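Local coordinates for alcohol dehydrogenase (Thermus sp., PDB 4CPD), which probably catalyses the NAD-dependent, zinc-assisted interconversion of alcohols with aldehydes or ketones, at residues F85-T91 against C103-Y109; V56-F61 against V108-G112; R97-N101 against L292-L297. Residue numbers count along the deposited sequence, not the author numbering.

Contact 1: residues F85-T91 against C103-Y109; sequences FHIACGT and CERGGVY. With ZN (zinc ion), chain F.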
loop_
_atom_site.group_PDB
_atom_site.type_symbol
_atom_site.label_atom_id
_atom_site.label_comp_id
_atom_site.label_asym_id
_atom_site.label_seq_id
_atom_site.Cartn_x
_atom_site.Cartn_y
_atom_site.Cartn_z
ATOM N N PHE A 85 0.001 22.351 7.602
ATOM C CA PHE A 85 -1.387 22.690 7.732
ATOM C C PHE A 85 -2.115 21.906 8.814
ATOM O O PHE A 85 -3.233 22.231 9.154
ATOM C CB PHE A 85 -2.089 22.502 6.392
ATOM C CG PHE A 85 -2.295 21.070 5.981
ATOM C CD1 PHE A 85 -3.419 20.357 6.396
ATOM C CD2 PHE A 85 -1.414 20.461 5.101
ATOM C CE1 PHE A 85 -3.634 19.054 5.971
ATOM C CE2 PHE A 85 -1.623 19.152 4.688
ATOM C CZ PHE A 85 -2.736 18.453 5.119
ATOM N N HIS A 86 -1.503 20.870 9.336
ATOM C CA HIS A 86 -2.137 20.096 10.346
ATOM C C HIS A 86 -1.203 20.032 11.545
ATOM O O HIS A 86 -0.011 20.003 11.386
ATOM C CB HIS A 86 -2.472 18.703 9.810
ATOM C CG HIS A 86 -1.267 17.880 9.484
ATOM N ND1 HIS A 86 -0.592 17.995 8.292
ATOM C CD2 HIS A 86 -0.618 16.924 10.190
ATOM C CE1 HIS A 86 0.414 17.139 8.273
ATOM N NE2 HIS A 86 0.431 16.488 9.416
ATOM N N ILE A 87 -1.766 19.983 12.746
ATOM C CA ILE A 87 -0.982 20.089 13.958
ATOM C C ILE A 87 -0.833 18.746 14.604
ATOM O O ILE A 87 -1.616 17.846 14.351
ATOM C CB ILE A 87 -1.597 21.083 14.973
ATOM C CG1 ILE A 87 -2.956 20.595 15.488
ATOM C CG2 ILE A 87 -1.812 22.435 14.325
ATOM C CD1 ILE A 87 -3.324 21.170 16.850
ATOM N N ALA A 88 0.173 18.648 15.460
ATOM C CA ALA A 88 0.591 17.406 16.046
ATOM C C ALA A 88 1.244 17.697 17.369
ATOM O O ALA A 88 1.828 18.751 17.542
ATOM C CB ALA A 88 1.554 16.674 15.137
ATOM N N CYS A 89 1.144 16.752 18.291
ATOM C CA CYS A 89 1.469 16.990 19.672
ATOM C C CYS A 89 2.884 16.552 19.983
ATOM O O CYS A 89 3.497 17.071 20.907
ATOM C CB CYS A 89 0.465 16.235 20.575
ATOM S SG CYS A 89 0.773 14.446 20.773
ATOM N N GLY A 90 3.350 15.520 19.290
ATOM C CA GLY A 90 4.705 15.044 19.449
ATOM C C GLY A 90 4.920 13.978 20.518
ATOM O O GLY A 90 6.047 13.455 20.672
ATOM N N THR A 91 3.877 13.656 21.282
ATOM C CA THR A 91 4.039 12.683 22.384
ATOM C C THR A 91 3.033 11.529 22.379
ATOM O O THR A 91 3.280 10.511 23.008
ATOM C CB THR A 91 4.073 13.370 23.794
ATOM O OG1 THR A 91 2.889 14.172 23.989
ATOM C CG2 THR A 91 5.332 14.244 23.951
ATOM N N CYS A 103 -2.056 12.099 14.685
ATOM C CA CYS A 103 -1.897 12.578 16.066
ATOM C C CYS A 103 -3.246 12.562 16.759
ATOM O O CYS A 103 -4.250 12.966 16.177
ATOM C CB CYS A 103 -1.365 13.995 16.105
ATOM S SG CYS A 103 -1.277 14.617 17.784
ATOM N N GLU A 104 -3.260 12.071 17.990
ATOM C CA GLU A 104 -4.507 11.963 18.773
ATOM C C GLU A 104 -5.069 13.319 19.198
ATOM O O GLU A 104 -6.262 13.468 19.344
ATOM C CB GLU A 104 -4.318 11.040 19.985
ATOM C CG GLU A 104 -4.766 9.603 19.692
ATOM C CD GLU A 104 -4.056 8.581 20.548
ATOM O OE1 GLU A 104 -3.340 9.032 21.473
ATOM O OE2 GLU A 104 -4.193 7.350 20.297
ATOM N N ARG A 105 -4.201 14.306 19.358
ATOM C CA ARG A 105 -4.619 15.708 19.536
ATOM C C ARG A 105 -4.526 16.500 18.213
ATOM O O ARG A 105 -4.345 17.724 18.197
ATOM C CB ARG A 105 -3.751 16.354 20.605
ATOM C CG ARG A 105 -4.119 15.916 22.015
ATOM C CD ARG A 105 -3.124 16.425 23.041
ATOM N NE ARG A 105 -2.062 15.440 23.091
ATOM C CZ ARG A 105 -1.938 14.479 23.994
ATOM N NH1 ARG A 105 -2.784 14.401 25.027
ATOM N NH2 ARG A 105 -0.924 13.619 23.866
ATOM N N GLY A 106 -4.656 15.782 17.102
ATOM C CA GLY A 106 -4.434 16.367 15.807
ATOM C C GLY A 106 -5.540 17.303 15.414
ATOM O O GLY A 106 -6.622 17.207 15.944
ATOM N N GLY A 107 -5.242 18.206 14.482
ATOM C CA GLY A 107 -6.234 19.106 13.882
ATOM C C GLY A 107 -5.696 19.810 12.663
ATOM O O GLY A 107 -4.528 19.698 12.370
ATOM N N VAL A 108 -6.560 20.538 11.969
ATOM C CA VAL A 108 -6.198 21.338 10.804
ATOM C C VAL A 108 -6.689 22.739 11.037
ATOM O O VAL A 108 -7.852 22.943 11.333
ATOM C CB VAL A 108 -6.911 20.850 9.532
ATOM C CG1 VAL A 108 -6.518 21.693 8.337
ATOM C CG2 VAL A 108 -6.603 19.389 9.282
ATOM N N TYR A 109 -5.812 23.716 10.858
ATOM C CA TYR A 109 -6.187 25.131 11.037
ATOM C C TYR A 109 -7.390 25.491 10.174
ATOM O O TYR A 109 -7.481 25.085 9.024
ATOM C CB TYR A 109 -5.039 26.093 10.654
ATOM C CG TYR A 109 -3.757 25.921 11.421
ATOM C CD1 TYR A 109 -3.644 26.342 12.739
ATOM C CD2 TYR A 109 -2.640 25.359 10.814
ATOM C CE1 TYR A 109 -2.462 26.170 13.449
ATOM C CE2 TYR A 109 -1.443 25.210 11.504
ATOM C CZ TYR A 109 -1.366 25.605 12.808
ATOM O OH TYR A 109 -0.176 25.427 13.438
HETATM ZN ZN ZN F . 0.309 13.473 18.733
#
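Two short antiparallel segments run side by side from a zinc site at one end to a short antiparallel ladder at the other. The zinc ties the two segments together: Cys89 SG and Cys103 SG lie 2.3 and 2.2 Å from the ion, and Cys92 and Cys95 complete four thiolates. Cys89 SG also accepts two hydrogen bonds, from Thr91 N at 3.2 Å and, weakly, from Arg105 NH2 at 3.6 Å. The type I turn from Cys103 to Gly106, closed by Gly106 N to Cys103 O at 3.0 Å, brings the second segment back from the metal; a CB on Gly106 would clash with Cys103 O.

Beyond the turn the backbones pair. Ile87 N donates to Gly107 O at 2.8 Å and Tyr109 N more weakly to Phe85 O at 3.4 Å, bracketing the non-hydrogen-bonded pair His86–Val108; His86 CA also lies 3.2 Å from Gly107 O in a CA-H...O contact.

Apolar packing fills the flanks. Ile87 CG2 rests 3.5 Å from Tyr109 CZ, while Phe85 CD1 meets Val108 CG1 at 3.9 Å. Together these features form the base of the four-cysteine structural-zinc lobe of medium-chain alcohol dehydrogenases.

Contact 2: residues V56-F61 against V108-G112; sequences VLGHEF and VYGYG. With ZN (zinc ion), chain E.
Beside the active-site zinc of the catalytic domain, the segment carrying the metal ligand His59 packs against a tight turn. His59 has chi1 near 50° (p), and its NE2 binds the ion at 2.3 Å; water 1 lies 2.5 Å from the zinc, and Cys38 and Asp152 complete the site. Residues 108–112 form a type II turn from Val108 to Tyr111, closed by a weak bond from Tyr111 N to Val108 O of 3.4 Å.

The register sets Leu57 opposite Gly110 (CA–CA 4.2 Å) and His59 opposite Tyr109 (4.9 Å). Gly110, at phi/psi 53/36, puts its CA 3.3 Å from Val56 O; a CB there would collide with the backbone of 56–58. Gly58, at 100/142, carries the chain past the turn, so that His59 CB lies 3.5 Å from Tyr109 O and 4.1 Å from Val108 CG1. Farther on, Phe61 (chi1 71°, p) directs its edge toward the face of Tyr109 (chi1 -59°, m) in an offset edge-to-face pair, centroids 5.9 Å apart and planes at 87°.

Strand 125-128 covers the Phe61–Tyr109 pair through Leu126, strand 60-68 leads away from His59, and helix 39-45 packs on Leu57 and Tyr111, whose OH is hydrogen-bonded to Ser40 O.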
loop_
_atom_site.group_PDB
_atom_site.type_symbol
_atom_site.label_atom_id
_atom_site.label_comp_id
_atom_site.label_asym_id
_atom_site.label_seq_id
_atom_site.Cartn_x
_atom_site.Cartn_y
_atom_site.Cartn_z
ATOM N N VAL A 56 -12.644 31.733 11.442
ATOM C CA VAL A 56 -11.545 32.137 10.581
ATOM C C VAL A 56 -11.000 30.961 9.726
ATOM O O VAL A 56 -10.628 29.908 10.255
ATOM C CB VAL A 56 -10.394 32.710 11.430
ATOM C CG1 VAL A 56 -9.214 33.130 10.544
ATOM C CG2 VAL A 56 -10.885 33.892 12.261
ATOM N N LEU A 57 -10.933 31.157 8.410
ATOM C CA LEU A 57 -10.559 30.089 7.484
ATOM C C LEU A 57 -9.068 30.072 7.160
ATOM O O LEU A 57 -8.344 31.010 7.498
ATOM C CB LEU A 57 -11.349 30.233 6.183
ATOM C CG LEU A 57 -12.876 30.158 6.331
ATOM C CD1 LEU A 57 -13.551 30.322 4.973
ATOM C CD2 LEU A 57 -13.316 28.843 6.941
ATOM N N GLY A 58 -8.625 28.990 6.513
ATOM C CA GLY A 58 -7.277 28.896 5.934
ATOM C C GLY A 58 -6.262 28.118 6.763
ATOM O O GLY A 58 -6.272 28.181 8.003
ATOM N N HIS A 59 -5.396 27.362 6.078
ATOM C CA HIS A 59 -4.355 26.580 6.745
ATOM C C HIS A 59 -3.003 26.643 6.021
ATOM O O HIS A 59 -2.076 25.891 6.360
ATOM C CB HIS A 59 -4.814 25.135 6.833
ATOM C CG HIS A 59 -5.289 24.606 5.530
ATOM N ND1 HIS A 59 -6.623 24.606 5.189
ATOM C CD2 HIS A 59 -4.615 24.130 4.462
ATOM C CE1 HIS A 59 -6.750 24.122 3.969
ATOM N NE2 HIS A 59 -5.545 23.834 3.505
ATOM N N GLU A 60 -2.901 27.517 5.019
ATOM C CA GLU A 60 -1.648 27.762 4.343
ATOM C C GLU A 60 -1.055 29.137 4.742
ATOM O O GLU A 60 -1.709 30.153 4.536
ATOM C CB GLU A 60 -1.883 27.755 2.873
ATOM C CG GLU A 60 -2.187 26.408 2.251
ATOM C CD GLU A 60 -2.548 26.595 0.786
ATOM O OE1 GLU A 60 -3.616 27.158 0.494
ATOM O OE2 GLU A 60 -1.770 26.223 -0.098
ATOM N N PHE A 61 0.160 29.147 5.313
ATOM C CA PHE A 61 0.769 30.385 5.757
ATOM C C PHE A 61 2.286 30.400 5.760
ATOM O O PHE A 61 2.953 29.365 5.871
ATOM C CB PHE A 61 0.315 30.691 7.165
ATOM C CG PHE A 61 0.892 29.772 8.198
ATOM C CD1 PHE A 61 0.363 28.531 8.399
ATOM C CD2 PHE A 61 1.960 30.161 8.955
ATOM C CE1 PHE A 61 0.898 27.680 9.341
ATOM C CE2 PHE A 61 2.509 29.326 9.908
ATOM C CZ PHE A 61 1.985 28.079 10.097
ATOM N N VAL A 108 -6.560 20.538 11.969
ATOM C CA VAL A 108 -6.198 21.338 10.804
ATOM C C VAL A 108 -6.689 22.739 11.037
ATOM O O VAL A 108 -7.852 22.943 11.333
ATOM C CB VAL A 108 -6.911 20.850 9.532
ATOM C CG1 VAL A 108 -6.518 21.693 8.337
ATOM C CG2 VAL A 108 -6.603 19.389 9.282
ATOM N N TYR A 109 -5.812 23.716 10.858
ATOM C CA TYR A 109 -6.187 25.131 11.037
ATOM C C TYR A 109 -7.390 25.491 10.174
ATOM O O TYR A 109 -7.481 25.085 9.024
ATOM C CB TYR A 109 -5.039 26.093 10.654
ATOM C CG TYR A 109 -3.757 25.921 11.421
ATOM C CD1 TYR A 109 -3.644 26.342 12.739
ATOM C CD2 TYR A 109 -2.640 25.359 10.814
ATOM C CE1 TYR A 109 -2.462 26.170 13.449
ATOM C CE2 TYR A 109 -1.443 25.210 11.504
ATOM C CZ TYR A 109 -1.366 25.605 12.808
ATOM O OH TYR A 109 -0.176 25.427 13.438
ATOM N N GLY A 110 -8.280 26.291 10.737
ATOM C CA GLY A 110 -9.384 26.867 9.994
ATOM C C GLY A 110 -10.212 25.849 9.237
ATOM O O GLY A 110 -10.704 26.142 8.125
ATOM N N TYR A 111 -10.377 24.660 9.829
ATOM C CA TYR A 111 -11.124 23.604 9.170
ATOM C C TYR A 111 -12.331 23.105 10.010
ATOM O O TYR A 111 -12.890 22.016 9.774
ATOM C CB TYR A 111 -10.172 22.471 8.743
ATOM C CG TYR A 111 -10.500 21.947 7.363
ATOM C CD1 TYR A 111 -10.275 22.718 6.249
ATOM C CD2 TYR A 111 -11.037 20.687 7.195
ATOM C CE1 TYR A 111 -10.566 22.245 4.979
ATOM C CE2 TYR A 111 -11.351 20.205 5.943
ATOM C CZ TYR A 111 -11.121 20.995 4.836
ATOM O OH TYR A 111 -11.434 20.550 3.576
ATOM N N GLY A 112 -12.763 23.938 10.948
ATOM C CA GLY A 112 -13.995 23.688 11.670
ATOM C C GLY A 112 -13.861 22.683 12.799
ATOM O O GLY A 112 -12.797 22.106 12.997
HETATM ZN ZN ZN E . -4.564 22.564 1.913
HETATM O O HOH W 1 -5.053 20.257 2.671
#

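Contact 3: residues R97-N101 against L292-L297; sequences RHQYN and LANVHL. With NAD (nicotinamide-adenine-dinucleotide), chain G.
Tyr100 lays its CB over the face of the His296 imidazole, 4.0 Å from the ring centroid and 27° off the normal, a CH-pi contact. The two rings themselves are near parallel (29°) but slid apart, with centroids 5.2 Å from each other; both side chains are m at chi1, and Tyr100 CD2 comes within 3.5 Å of His296 CB.

Asn294 joins the backbones. With chi1 near 180° (t) it reaches the 97–101 segment, where its ND2 donates to His98 O at 2.9 Å, while its OD1 accepts weak bonds from Tyr100 N (3.1 Å) and Asn101 N (3.4 Å). His98, at phi/psi 60/31, ends helix 93-96 in a Schellman motif; a 3-10 segment then begins at Tyr100. The register places Asn101 CA 4.9 Å from Asn294 CA and His98 CA 6.9 Å from Leu297 CA. Leu297 CD1 packs on His98 CB at 4.1 Å, and Asn101 CB lies 3.1 Å from Ala293 O. Leu297 N bonds to Asn294 O at 2.9 Å in the first turn leading into helix 295-307.

Asn101 ND2 is hydrogen-bonded to Asp285 of the second subunit, and Arg97 forms a salt bridge with Glu235 of the second subunit. Ala293 N donates to NAD O7N at 2.7 Å. The contact thus sets the structural-zinc lobe against the loop of the Rossmann domain that binds the nicotinamide carboxamide.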
loop_
_atom_site.group_PDB
_atom_site.type_symbol
_atom_site.label_atom_id
_atom_site.label_comp_id
_atom_site.label_asym_id
_atom_site.label_seq_id
_atom_site.Cartn_x
_atom_site.Cartn_y
_atom_site.Cartn_z
ATOM N N ARG A 97 5.450 7.189 16.478
ATOM C CA ARG A 97 5.639 6.394 15.267
ATOM C C ARG A 97 5.935 7.262 14.050
ATOM O O ARG A 97 6.015 6.755 12.941
ATOM C CB ARG A 97 4.367 5.592 14.944
ATOM C CG ARG A 97 3.965 4.497 15.921
ATOM C CD ARG A 97 2.578 3.975 15.537
ATOM N NE ARG A 97 2.101 2.928 16.449
ATOM C CZ ARG A 97 0.984 2.986 17.185
ATOM N NH1 ARG A 97 0.159 4.016 17.115
ATOM N NH2 ARG A 97 0.671 1.983 17.982
ATOM N N HIS A 98 6.068 8.564 14.259
ATOM C CA HIS A 98 6.266 9.537 13.179
ATOM C C HIS A 98 5.138 9.582 12.160
ATOM O O HIS A 98 5.366 9.913 10.959
ATOM C CB HIS A 98 7.625 9.338 12.508
ATOM C CG HIS A 98 8.768 9.349 13.482
ATOM N ND1 HIS A 98 9.942 8.653 13.285
ATOM C CD2 HIS A 98 8.911 9.985 14.666
ATOM C CE1 HIS A 98 10.760 8.863 14.298
ATOM N NE2 HIS A 98 10.157 9.665 15.154
ATOM N N GLN A 99 3.931 9.282 12.649
ATOM C CA GLN A 99 2.729 9.420 11.846
ATOM C C GLN A 99 1.907 10.596 12.398
ATOM O O GLN A 99 0.833 10.435 12.995
ATOM C CB GLN A 99 1.945 8.121 11.859
ATOM C CG GLN A 99 2.737 6.932 11.338
ATOM C CD GLN A 99 1.895 5.672 11.277
ATOM O OE1 GLN A 99 1.332 5.257 12.282
ATOM N NE2 GLN A 99 1.802 5.066 10.101
ATOM N N TYR A 100 2.437 11.791 12.163
ATOM C CA TYR A 100 1.933 13.017 12.795
ATOM C C TYR A 100 0.570 13.370 12.262
ATOM O O TYR A 100 -0.190 14.059 12.935
ATOM C CB TYR A 100 2.902 14.201 12.605
ATOM C CG TYR A 100 4.344 13.894 13.010
ATOM C CD1 TYR A 100 4.790 14.096 14.318
ATOM C CD2 TYR A 100 5.267 13.370 12.082
ATOM C CE1 TYR A 100 6.092 13.803 14.694
ATOM C CE2 TYR A 100 6.571 13.082 12.457
ATOM C CZ TYR A 100 6.980 13.312 13.763
ATOM O OH TYR A 100 8.270 13.002 14.117
ATOM N N ASN A 101 0.248 12.937 11.055
ATOM C CA ASN A 101 -1.108 13.124 10.548
ATOM C C ASN A 101 -2.171 12.301 11.296
ATOM O O ASN A 101 -3.332 12.522 11.100
ATOM C CB ASN A 101 -1.188 12.757 9.065
ATOM C CG ASN A 101 -0.718 11.347 8.781
ATOM O OD1 ASN A 101 0.323 10.920 9.280
ATOM N ND2 ASN A 101 -1.499 10.606 8.028
ATOM N N LEU A 292 -4.297 11.295 4.286
ATOM C CA LEU A 292 -3.971 12.691 4.389
ATOM C C LEU A 292 -2.472 12.835 4.635
ATOM O O LEU A 292 -1.840 11.975 5.259
ATOM C CB LEU A 292 -4.772 13.316 5.523
ATOM C CG LEU A 292 -6.294 13.087 5.476
ATOM C CD1 LEU A 292 -6.977 13.878 6.576
ATOM C CD2 LEU A 292 -6.924 13.455 4.131
ATOM N N ALA A 293 -1.905 13.935 4.161
ATOM C CA ALA A 293 -0.460 14.133 4.174
ATOM C C ALA A 293 0.102 14.072 5.529
ATOM O O ALA A 293 -0.562 14.422 6.485
ATOM C CB ALA A 293 -0.136 15.475 3.593
ATOM N N ASN A 294 1.347 13.646 5.615
ATOM C CA ASN A 294 2.083 13.606 6.884
ATOM C C ASN A 294 3.249 14.571 6.718
ATOM O O ASN A 294 4.437 14.219 6.719
ATOM C CB ASN A 294 2.549 12.189 7.180
ATOM C CG ASN A 294 3.332 12.086 8.463
ATOM O OD1 ASN A 294 3.217 12.925 9.346
ATOM N ND2 ASN A 294 4.136 11.055 8.577
ATOM N N VAL A 295 2.866 15.823 6.560
ATOM C CA VAL A 295 3.782 16.888 6.189
ATOM C C VAL A 295 5.045 16.955 7.023
ATOM O O VAL A 295 6.130 17.168 6.481
ATOM C CB VAL A 295 3.079 18.246 6.248
ATOM C CG1 VAL A 295 4.062 19.361 5.938
ATOM C CG2 VAL A 295 1.906 18.286 5.265
ATOM N N HIS A 296 4.910 16.770 8.322
ATOM C CA HIS A 296 6.056 16.888 9.232
ATOM C C HIS A 296 7.194 15.959 8.848
ATOM O O HIS A 296 8.345 16.281 9.057
ATOM C CB HIS A 296 5.660 16.563 10.660
ATOM C CG HIS A 296 4.530 17.391 11.179
ATOM N ND1 HIS A 296 3.247 17.282 10.687
ATOM C CD2 HIS A 296 4.485 18.338 12.148
ATOM C CE1 HIS A 296 2.459 18.116 11.332
ATOM N NE2 HIS A 296 3.187 18.776 12.215
ATOM N N LEU A 297 6.853 14.785 8.312
ATOM C CA LEU A 297 7.847 13.810 7.978
ATOM C C LEU A 297 8.762 14.330 6.858
ATOM O O LEU A 297 9.918 13.992 6.844
ATOM C CB LEU A 297 7.177 12.491 7.563
ATOM C CG LEU A 297 8.133 11.273 7.507
ATOM C CD1 LEU A 297 8.695 10.979 8.871
ATOM C CD2 LEU A 297 7.428 10.037 6.959
HETATM P PA NAD G . -8.243 21.692 -7.346
HETATM O O1A NAD G . -7.817 23.153 -7.511
HETATM O O2A NAD G . -9.727 21.355 -7.233
HETATM O O5B NAD G . -7.611 20.720 -8.476
HETATM C C5B NAD G . -8.339 19.596 -8.968
HETATM C C4B NAD G . -7.957 19.325 -10.421
HETATM O O4B NAD G . -8.434 18.033 -10.818
HETATM C C3B NAD G . -8.579 20.363 -11.362
HETATM O O3B NAD G . -7.664 20.833 -12.364
HETATM C C2B NAD G . -9.694 19.612 -12.033
HETATM O O2B NAD G . -9.964 20.116 -13.344
HETATM C C1B NAD G . -9.130 18.205 -12.050
HETATM N N9A NAD G . -10.215 17.232 -12.183
HETATM C C8A NAD G . -11.387 17.279 -11.518
HETATM N N7A NAD G . -12.152 16.228 -11.897
HETATM C C5A NAD G . -11.460 15.503 -12.806
HETATM C C6A NAD G . -11.682 14.271 -13.588
HETATM N N6A NAD G . -12.845 13.616 -13.441
HETATM N N1A NAD G . -10.716 13.832 -14.438
HETATM C C2A NAD G . -9.552 14.496 -14.576
HETATM N N3A NAD G . -9.283 15.631 -13.888
HETATM C C4A NAD G . -10.176 16.172 -13.003
HETATM O O3 NAD G . -7.562 21.079 -6.009
HETATM P PN NAD G . -6.002 21.074 -5.565
HETATM O O1N NAD G . -5.810 22.381 -4.821
HETATM O O2N NAD G . -5.091 20.601 -6.703
HETATM O O5D NAD G . -6.008 19.839 -4.520
HETATM C C5D NAD G . -5.949 18.511 -5.076
HETATM C C4D NAD G . -6.717 17.442 -4.303
HETATM O O4D NAD G . -5.872 16.961 -3.248
HETATM C C3D NAD G . -8.006 17.936 -3.646
HETATM O O3D NAD G . -8.953 16.854 -3.635
HETATM C C2D NAD G . -7.556 18.345 -2.241
HETATM O O2D NAD G . -8.597 18.399 -1.233
HETATM C C1D NAD G . -6.503 17.264 -1.984
HETATM N N1N NAD G . -5.516 17.613 -0.949
HETATM C C2N NAD G . -5.203 16.607 -0.127
HETATM C C3N NAD G . -4.289 16.759 0.905
HETATM C C7N NAD G . -4.022 15.538 1.738
HETATM O O7N NAD G . -3.661 15.627 2.900
HETATM N N7N NAD G . -4.174 14.340 1.140
HETATM C C4N NAD G . -3.667 18.006 1.088
HETATM C C5N NAD G . -4.001 19.055 0.222
HETATM C C6N NAD G . -4.938 18.835 -0.800
#

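Overall arrangement
Contacts 1 and 2 lie in the GroES-like catalytic domain, whereas contact 3 joins that domain to the Rossmann domain. Along the chain, 56–61 comes first, then 85–91, 97–101, 103–109 with its overlapping 108–112, and finally 292–297. Contacts 1 and 2 share Val108 and Tyr109, their centres 13 Å apart, and touch where Phe85 CB lies 3.4 Å from His59 O. Contact 1 is closer to contact 3, about 9 Å between centres, with His86 against Val295 and His296. Contacts 2 and 3 do not touch, their centres about 18 Å apart. Contact 1 therefore lies between the other two, touching both, with the structural zinc at one end and the active-site zinc and nicotinamide near Phe85.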